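Local coordinates for protein 2,3-dihydroxybenzoate-AMP ligase (Thermobifida fusca, PDB 6E97) that belongs to the ANL superfamily of AMP-binding enzymes, with a large N-terminal part and a smaller C-terminal domain, and holds J2J in its binding site, at residues Leu335-Gly340 / Asn347-Asp352; Gly197-Leu202 / Arg437-Ile442. All coordinates share one frame; numbering follows the deposited sequence.

Contact 1: residues Leu335-Gly340 / Asn347-Asp352. With J2J (5'-O-[(S)-[(2,3-dihydroxybenzene-1-carbonyl)oxy](hydroxy)phosphoryl]adenosine), chain C.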
loop_
_atom_site.group_PDB
_atom_site.type_symbol
_atom_site.label_atom_id
_atom_site.label_comp_id
_atom_site.label_asym_id
_atom_site.label_seq_id
_atom_site.Cartn_x
_atom_site.Cartn_y
_atom_site.Cartn_z
ATOM N N LEU A 335 6.387 -17.976 9.895
ATOM C CA LEU A 335 5.346 -17.016 9.575
ATOM C C LEU A 335 5.504 -15.756 10.419
ATOM O O LEU A 335 5.834 -15.822 11.605
ATOM C CB LEU A 335 3.960 -17.619 9.823
ATOM C CG LEU A 335 2.771 -16.674 9.625
ATOM C CD1 LEU A 335 2.706 -16.121 8.193
ATOM C CD2 LEU A 335 1.451 -17.372 9.996
ATOM N N GLN A 336 5.286 -14.603 9.789
ATOM C CA GLN A 336 5.100 -13.343 10.499
ATOM C C GLN A 336 3.821 -12.714 9.984
ATOM O O GLN A 336 3.696 -12.464 8.780
ATOM C CB GLN A 336 6.275 -12.379 10.295
ATOM C CG GLN A 336 6.109 -11.066 11.068
ATOM C CD GLN A 336 7.304 -10.146 10.944
ATOM O OE1 GLN A 336 7.613 -9.652 9.858
ATOM N NE2 GLN A 336 7.982 -9.903 12.065
ATOM N N GLN A 337 2.861 -12.483 10.879
ATOM C CA GLN A 337 1.651 -11.771 10.500
ATOM C C GLN A 337 1.867 -10.282 10.704
ATOM O O GLN A 337 2.505 -9.857 11.670
ATOM C CB GLN A 337 0.432 -12.254 11.296
ATOM C CG GLN A 337 0.217 -13.761 11.211
ATOM C CD GLN A 337 -1.243 -14.171 11.243
ATOM O OE1 GLN A 337 -2.114 -13.484 10.702
ATOM N NE2 GLN A 337 -1.519 -15.309 11.876
ATOM N N VAL A 338 1.344 -9.494 9.775
ATOM C CA VAL A 338 1.553 -8.059 9.761
ATOM C C VAL A 338 0.203 -7.409 9.512
ATOM O O VAL A 338 -0.387 -7.581 8.440
ATOM C CB VAL A 338 2.578 -7.633 8.701
ATOM C CG1 VAL A 338 2.937 -6.176 8.860
ATOM C CG2 VAL A 338 3.814 -8.500 8.802
ATOM N N PHE A 339 -0.283 -6.667 10.502
ATOM C CA PHE A 339 -1.545 -5.934 10.439
ATOM C C PHE A 339 -1.166 -4.461 10.517
ATOM O O PHE A 339 -0.863 -3.948 11.594
ATOM C CB PHE A 339 -2.477 -6.376 11.580
ATOM C CG PHE A 339 -3.607 -5.409 11.895
ATOM C CD1 PHE A 339 -4.334 -4.795 10.890
ATOM C CD2 PHE A 339 -3.970 -5.165 13.215
ATOM C CE1 PHE A 339 -5.365 -3.921 11.186
ATOM C CE2 PHE A 339 -5.000 -4.296 13.516
ATOM C CZ PHE A 339 -5.700 -3.676 12.501
ATOM N N GLY A 340 -1.173 -3.780 9.374
ATOM C CA GLY A 340 -0.767 -2.392 9.310
ATOM C C GLY A 340 -1.753 -1.568 8.507
ATOM O O GLY A 340 -2.765 -2.072 8.014
ATOM N N ASN A 347 1.469 -3.593 13.129
ATOM C CA ASN A 347 1.545 -4.645 14.132
ATOM C C ASN A 347 2.222 -5.869 13.525
ATOM O O ASN A 347 1.892 -6.276 12.405
ATOM C CB ASN A 347 0.139 -5.030 14.627
ATOM C CG ASN A 347 -0.611 -3.860 15.222
ATOM O OD1 ASN A 347 -0.366 -3.487 16.360
ATOM N ND2 ASN A 347 -1.534 -3.287 14.471
ATOM N N TYR A 348 3.153 -6.460 14.272
ATOM C CA TYR A 348 3.898 -7.641 13.857
ATOM C C TYR A 348 3.797 -8.727 14.918
ATOM O O TYR A 348 3.966 -8.446 16.108
ATOM C CB TYR A 348 5.392 -7.343 13.680
ATOM C CG TYR A 348 5.770 -6.334 12.630
ATOM C CD1 TYR A 348 5.950 -6.723 11.310
ATOM C CD2 TYR A 348 6.006 -5.005 12.964
ATOM C CE1 TYR A 348 6.324 -5.821 10.348
ATOM C CE2 TYR A 348 6.369 -4.089 11.996
ATOM C CZ TYR A 348 6.529 -4.514 10.691
ATOM O OH TYR A 348 6.904 -3.623 9.720
ATOM N N THR A 349 3.593 -9.972 14.499
ATOM C CA THR A 349 4.011 -11.059 15.372
ATOM C C THR A 349 5.531 -11.064 15.391
ATOM O O THR A 349 6.178 -10.693 14.406
ATOM C CB THR A 349 3.472 -12.424 14.926
ATOM O OG1 THR A 349 3.940 -12.747 13.607
ATOM C CG2 THR A 349 1.953 -12.467 14.975
ATOM N N ARG A 350 6.103 -11.417 16.527
ATOM C CA ARG A 350 7.546 -11.364 16.659
ATOM C C ARG A 350 8.149 -12.682 16.199
ATOM O O ARG A 350 7.500 -13.730 16.226
ATOM C CB ARG A 350 7.952 -11.040 18.098
ATOM C CG ARG A 350 7.457 -9.663 18.582
ATOM C CD ARG A 350 7.661 -8.563 17.533
ATOM N NE ARG A 350 7.766 -7.212 18.101
ATOM C CZ ARG A 350 6.860 -6.253 17.940
ATOM N NH1 ARG A 350 5.774 -6.477 17.226
ATOM N NH2 ARG A 350 7.045 -5.059 18.475
ATOM N N LEU A 351 9.389 -12.617 15.722
ATOM C CA LEU A 351 9.968 -13.809 15.126
ATOM C C LEU A 351 10.278 -14.869 16.173
ATOM O O LEU A 351 10.488 -16.032 15.821
ATOM C CB LEU A 351 11.218 -13.436 14.317
ATOM C CG LEU A 351 10.964 -12.549 13.089
ATOM C CD1 LEU A 351 12.271 -12.112 12.475
ATOM C CD2 LEU A 351 10.121 -13.284 12.061
ATOM N N ASP A 352 10.292 -14.497 17.451
ATOM C CA ASP A 352 10.459 -15.451 18.539
ATOM C C ASP A 352 9.187 -15.664 19.357
ATOM O O ASP A 352 9.260 -16.235 20.448
ATOM C CB ASP A 352 11.603 -15.016 19.460
ATOM C CG ASP A 352 11.425 -13.612 20.001
ATOM O OD1 ASP A 352 10.446 -12.935 19.627
ATOM O OD2 ASP A 352 12.274 -13.178 20.807
HETATM C C2 J2J C . -6.665 -8.226 8.747
HETATM N N3 J2J C . -6.798 -7.031 8.153
HETATM C C4 J2J C . -5.715 -6.310 7.785
HETATM C C6 J2J C . -4.309 -8.163 8.690
HETATM C C8 J2J C . -4.218 -4.895 7.059
HETATM C C9 J2J C . 1.682 -3.617 6.828
HETATM C C12 J2J C . 0.683 -4.571 6.619
HETATM C C15 J2J C . -0.503 -4.265 5.943
HETATM C C18 J2J C . -0.747 -2.985 5.451
HETATM C C21 J2J C . -2.022 -2.639 4.731
HETATM C C3 J2J C . 0.276 -1.939 5.665
HETATM C C5 J2J C . -4.376 -6.842 8.038
HETATM N N1 J2J C . -5.470 -8.775 9.012
HETATM N N6 J2J C . -3.122 -8.734 8.967
HETATM O O3 J2J C . 0.064 -0.682 5.199
HETATM O O6 J2J C . 2.496 -1.383 6.593
HETATM C "C1'" J2J C . -6.636 -4.260 6.748
HETATM C "C2'" J2J C . -7.286 -3.478 7.885
HETATM C "C3'" J2J C . -6.470 -2.197 7.845
HETATM C "C4'" J2J C . -6.343 -1.970 6.349
HETATM C "C5'" J2J C . -5.242 -1.047 5.892
HETATM C C61 J2J C . 1.520 -2.309 6.384
HETATM N N7 J2J C . -3.497 -5.926 7.577
HETATM N N9 J2J C . -5.538 -5.130 7.197
HETATM O O17 J2J C . -2.735 -3.557 4.371
HETATM O O1P J2J C . -3.910 0.911 3.935
HETATM O "O2'" J2J C . -8.634 -3.245 7.510
HETATM O O2P J2J C . -2.364 -1.225 4.480
HETATM O "O3'" J2J C . -7.048 -1.111 8.544
HETATM O O3P J2J C . -3.749 -1.130 2.385
HETATM O "O4'" J2J C . -6.129 -3.310 5.829
HETATM O "O5'" J2J C . -5.022 -1.170 4.494
HETATM P P J2J C . -3.709 -0.585 3.799
HETATM O O HOH W 1 6.372 -13.986 13.536
#
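The beta hairpin of strands 334-341 and 344-348 brings Phe-339 opposite Asn-347 and Val-338 opposite Tyr-348, beside the bound J2J; the end of its first strand and the turn correspond to the A5 signature of ANL enzymes. Val-338 and Tyr-348 form a non-hydrogen-bonded antiparallel pair. In the hydrogen-bonded pair, Phe-339 N gives to Asn-347 O at 2.9 Å and Asn-347 N returns to Phe-339 O at 2.8 Å. The Asn-347 amide adds a second grip: with CG beside its own backbone N (chi1 -58°), ND2 reaches the same Phe-339 O at 3.0 Å, from the opposite face of that carbonyl. The amide thereby lies alongside the Phe-339 ring, the two planes 23° apart. Beyond the last strand pair, Thr-349 N continues the ladder to Gln-337 O, while Thr-349 OG1 substitutes for a main-chain acceptor and takes Gln-337 N at 2.9 Å. A water joins this hydroxyl to Leu-335 O. Gln-336 stretches its chain past Thr-349, and NE2 meets Thr-349 O at 3.1 Å almost head-on; OE1 is satisfied by Gln-313 on neighbouring strand 311-315. Tyr-348, whose hydroxyl bonds Ser-220, sets its ring beside Val-338, and Val-338 CG1 lies between Tyr-348 CE1 at 3.7 Å and J2J C9 at 3.5 Å. On the other face of the hairpin, Phe-339 CD1 approaches J2J C5. The backbone carbonyl Val-338 O meets the adenine amino group, accepting a nearly straight hydrogen bond (169°) from J2J N6 at 3.0 Å.

Contact 2: residues Gly197-Leu202 / Arg437-Ile442. With J2J (5'-O-[(S)-[(2,3-dihydroxybenzene-1-carbonyl)oxy](hydroxy)phosphoryl]adenosine), chain C.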
loop_
_atom_site.group_PDB
_atom_site.type_symbol
_atom_site.label_atom_id
_atom_site.label_comp_id
_atom_site.label_asym_id
_atom_site.label_seq_id
_atom_site.Cartn_x
_atom_site.Cartn_y
_atom_site.Cartn_z
ATOM N N GLY A 197 -6.719 3.241 1.854
ATOM C CA GLY A 197 -7.554 2.197 1.289
ATOM C C GLY A 197 -8.841 2.740 0.698
ATOM O O GLY A 197 -9.268 2.316 -0.378
ATOM N N GLY A 198 -9.468 3.698 1.378
ATOM C CA GLY A 198 -10.707 4.261 0.878
ATOM C C GLY A 198 -11.960 3.653 1.483
ATOM O O GLY A 198 -12.094 2.430 1.599
ATOM N N THR A 199 -12.885 4.523 1.889
ATOM C CA THR A 199 -14.154 4.096 2.468
ATOM C C THR A 199 -15.347 4.857 1.909
ATOM O O THR A 199 -16.428 4.270 1.786
ATOM C CB THR A 199 -14.140 4.239 3.993
ATOM O OG1 THR A 199 -13.948 5.620 4.340
ATOM C CG2 THR A 199 -13.023 3.407 4.607
ATOM N N THR A 200 -15.199 6.136 1.561
ATOM C CA THR A 200 -16.285 6.907 0.973
ATOM C C THR A 200 -16.098 7.016 -0.538
ATOM O O THR A 200 -15.542 6.109 -1.167
ATOM C CB THR A 200 -16.359 8.299 1.599
ATOM O OG1 THR A 200 -15.048 8.877 1.622
ATOM C CG2 THR A 200 -16.922 8.233 3.008
ATOM N N GLY A 201 -16.538 8.128 -1.131
ATOM C CA GLY A 201 -16.547 8.244 -2.583
ATOM C C GLY A 201 -15.178 8.317 -3.236
ATOM O O GLY A 201 -15.057 8.007 -4.427
ATOM N N LEU A 202 -14.150 8.723 -2.495
ATOM C CA LEU A 202 -12.822 8.922 -3.063
ATOM C C LEU A 202 -11.775 8.629 -2.004
ATOM O O LEU A 202 -11.996 8.917 -0.822
ATOM C CB LEU A 202 -12.647 10.354 -3.584
ATOM C CG LEU A 202 -13.312 10.652 -4.925
ATOM C CD1 LEU A 202 -13.638 12.130 -5.056
ATOM C CD2 LEU A 202 -12.411 10.183 -6.066
ATOM N N ARG A 437 -14.721 -5.561 10.618
ATOM C CA ARG A 437 -14.521 -4.175 10.235
ATOM C C ARG A 437 -15.824 -3.417 10.424
ATOM O O ARG A 437 -16.913 -3.991 10.347
ATOM C CB ARG A 437 -14.026 -4.032 8.783
ATOM C CG ARG A 437 -14.971 -4.594 7.768
ATOM C CD ARG A 437 -14.716 -4.021 6.391
ATOM N NE ARG A 437 -15.839 -4.298 5.492
ATOM C CZ ARG A 437 -15.936 -5.387 4.734
ATOM N NH1 ARG A 437 -16.994 -5.558 3.941
ATOM N NH2 ARG A 437 -14.966 -6.298 4.764
ATOM N N ALA A 438 -15.691 -2.120 10.696
ATOM C CA ALA A 438 -16.824 -1.221 10.805
ATOM C C ALA A 438 -16.948 -0.250 9.638
ATOM O O ALA A 438 -18.042 0.265 9.397
ATOM C CB ALA A 438 -16.742 -0.431 12.120
ATOM N N LYS A 439 -15.877 -0.009 8.896
ATOM C CA LYS A 439 -15.913 0.926 7.783
ATOM C C LYS A 439 -16.508 0.277 6.538
ATOM O O LYS A 439 -16.420 -0.940 6.345
ATOM C CB LYS A 439 -14.505 1.431 7.483
ATOM C CG LYS A 439 -13.499 0.319 7.302
ATOM C CD LYS A 439 -12.094 0.862 7.304
ATOM C CE LYS A 439 -11.100 -0.241 7.569
ATOM N NZ LYS A 439 -9.749 0.341 7.720
ATOM N N ASP A 440 -17.125 1.106 5.688
ATOM C CA ASP A 440 -17.580 0.650 4.378
ATOM C C ASP A 440 -16.365 0.377 3.505
ATOM O O ASP A 440 -15.828 1.293 2.873
ATOM C CB ASP A 440 -18.494 1.679 3.694
ATOM C CG ASP A 440 -18.709 1.381 2.192
ATOM O OD1 ASP A 440 -18.459 0.227 1.771
ATOM O OD2 ASP A 440 -19.112 2.299 1.427
ATOM N N GLN A 441 -15.915 -0.875 3.474
ATOM C CA GLN A 441 -14.734 -1.201 2.691
ATOM C C GLN A 441 -14.586 -2.700 2.498
ATOM O O GLN A 441 -14.254 -3.423 3.442
ATOM C CB GLN A 441 -13.481 -0.645 3.358
ATOM C CG GLN A 441 -12.216 -0.906 2.570
ATOM C CD GLN A 441 -10.981 -0.500 3.331
ATOM O OE1 GLN A 441 -10.473 -1.257 4.159
ATOM N NE2 GLN A 441 -10.494 0.701 3.068
ATOM N N ILE A 442 -14.829 -3.171 1.275
ATOM C CA ILE A 442 -14.625 -4.575 0.951
ATOM C C ILE A 442 -13.133 -4.844 0.817
ATOM O O ILE A 442 -12.421 -4.141 0.092
ATOM C CB ILE A 442 -15.372 -4.950 -0.338
ATOM C CG1 ILE A 442 -16.845 -4.543 -0.242
ATOM C CG2 ILE A 442 -15.232 -6.436 -0.594
ATOM C CD1 ILE A 442 -17.600 -4.628 -1.553
HETATM C C2 J2J C . -6.665 -8.226 8.747
HETATM N N3 J2J C . -6.798 -7.031 8.153
HETATM C C4 J2J C . -5.715 -6.310 7.785
HETATM C C6 J2J C . -4.309 -8.163 8.690
HETATM C C8 J2J C . -4.218 -4.895 7.059
HETATM C C9 J2J C . 1.682 -3.617 6.828
HETATM C C12 J2J C . 0.683 -4.571 6.619
HETATM C C15 J2J C . -0.503 -4.265 5.943
HETATM C C18 J2J C . -0.747 -2.985 5.451
HETATM C C21 J2J C . -2.022 -2.639 4.731
HETATM C C3 J2J C . 0.276 -1.939 5.665
HETATM C C5 J2J C . -4.376 -6.842 8.038
HETATM N N1 J2J C . -5.470 -8.775 9.012
HETATM N N6 J2J C . -3.122 -8.734 8.967
HETATM O O3 J2J C . 0.064 -0.682 5.199
HETATM O O6 J2J C . 2.496 -1.383 6.593
HETATM C "C1'" J2J C . -6.636 -4.260 6.748
HETATM C "C2'" J2J C . -7.286 -3.478 7.885
HETATM C "C3'" J2J C . -6.470 -2.197 7.845
HETATM C "C4'" J2J C . -6.343 -1.970 6.349
HETATM C "C5'" J2J C . -5.242 -1.047 5.892
HETATM C C61 J2J C . 1.520 -2.309 6.384
HETATM N N7 J2J C . -3.497 -5.926 7.577
HETATM N N9 J2J C . -5.538 -5.130 7.197
HETATM O O17 J2J C . -2.735 -3.557 4.371
HETATM O O1P J2J C . -3.910 0.911 3.935
HETATM O "O2'" J2J C . -8.634 -3.245 7.510
HETATM O O2P J2J C . -2.364 -1.225 4.480
HETATM O "O3'" J2J C . -7.048 -1.111 8.544
HETATM O O3P J2J C . -3.749 -1.130 2.385
HETATM O "O4'" J2J C . -6.129 -3.310 5.829
HETATM O "O5'" J2J C . -5.022 -1.170 4.494
HETATM P P J2J C . -3.709 -0.585 3.799
#
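Two irregular loops approach most closely where Thr-199 CA and Asp-440 CA are 5.2 Å apart, with Thr-199 CA-H directed at Asp-440 O (CA to O 3.3 Å). Gly-197 to Leu-202 belong to the glycine-rich A3 loop of ANL enzymes, and Arg-437 to Ile-442 match the A8 hinge motif that leads into the C-terminal domain. The single conventional hydrogen bond between the segments runs from Gln-441 NE2 to Gly-198 O at 2.8 Å. Gln-441 reaches it through a chain extended from the backbone (CG anti to N, chi1 -178°). The acceptor lies near the plane of the Gln-441 amide, whereas NE2 stands 44° above the Gly-198 carbonyl plane, off its lone pairs. At the positive phi of Gly-198 (97°) a CB would be jammed against Gly-197 O. Thr-199 O faces Asp-440 O at 3.2 Å, two acceptors with no bond between them; Ser-450 OG makes a weak hydrogen bond to Thr-199 O. Across the other side of Thr-199, its CG2 packs against Lys-439 CB at 3.8 Å, the two side chains crossing at about a right angle. Past that methyl the lysine extends away to the ligand: NZ is hydrogen-bonded to Thr-420 O and, at 3.2 Å, to J2J O3'.

How the contacts relate
Both contacts touch J2J, yet they do not touch each other: their centres lie 24 Å apart and their nearest atoms about 7 Å. Contact 1 is the more fully buried, with eight of its nine touching residues buried, and joins consecutive strands of one sheet through a short antiparallel ladder that passes into side-chain bonds where the second strand ends. Contact 2, only partly buried, brings together loops more than 230 residues apart and depends on one amide-to-carbonyl bond plus a methyl contact; it buries 215 Å² against 473 Å². At the ligand, 335-340 meets the base, the aromatic ring and, through Phe-339, the ribose carbons, while 437-442 brings a lysine amine to its O3'.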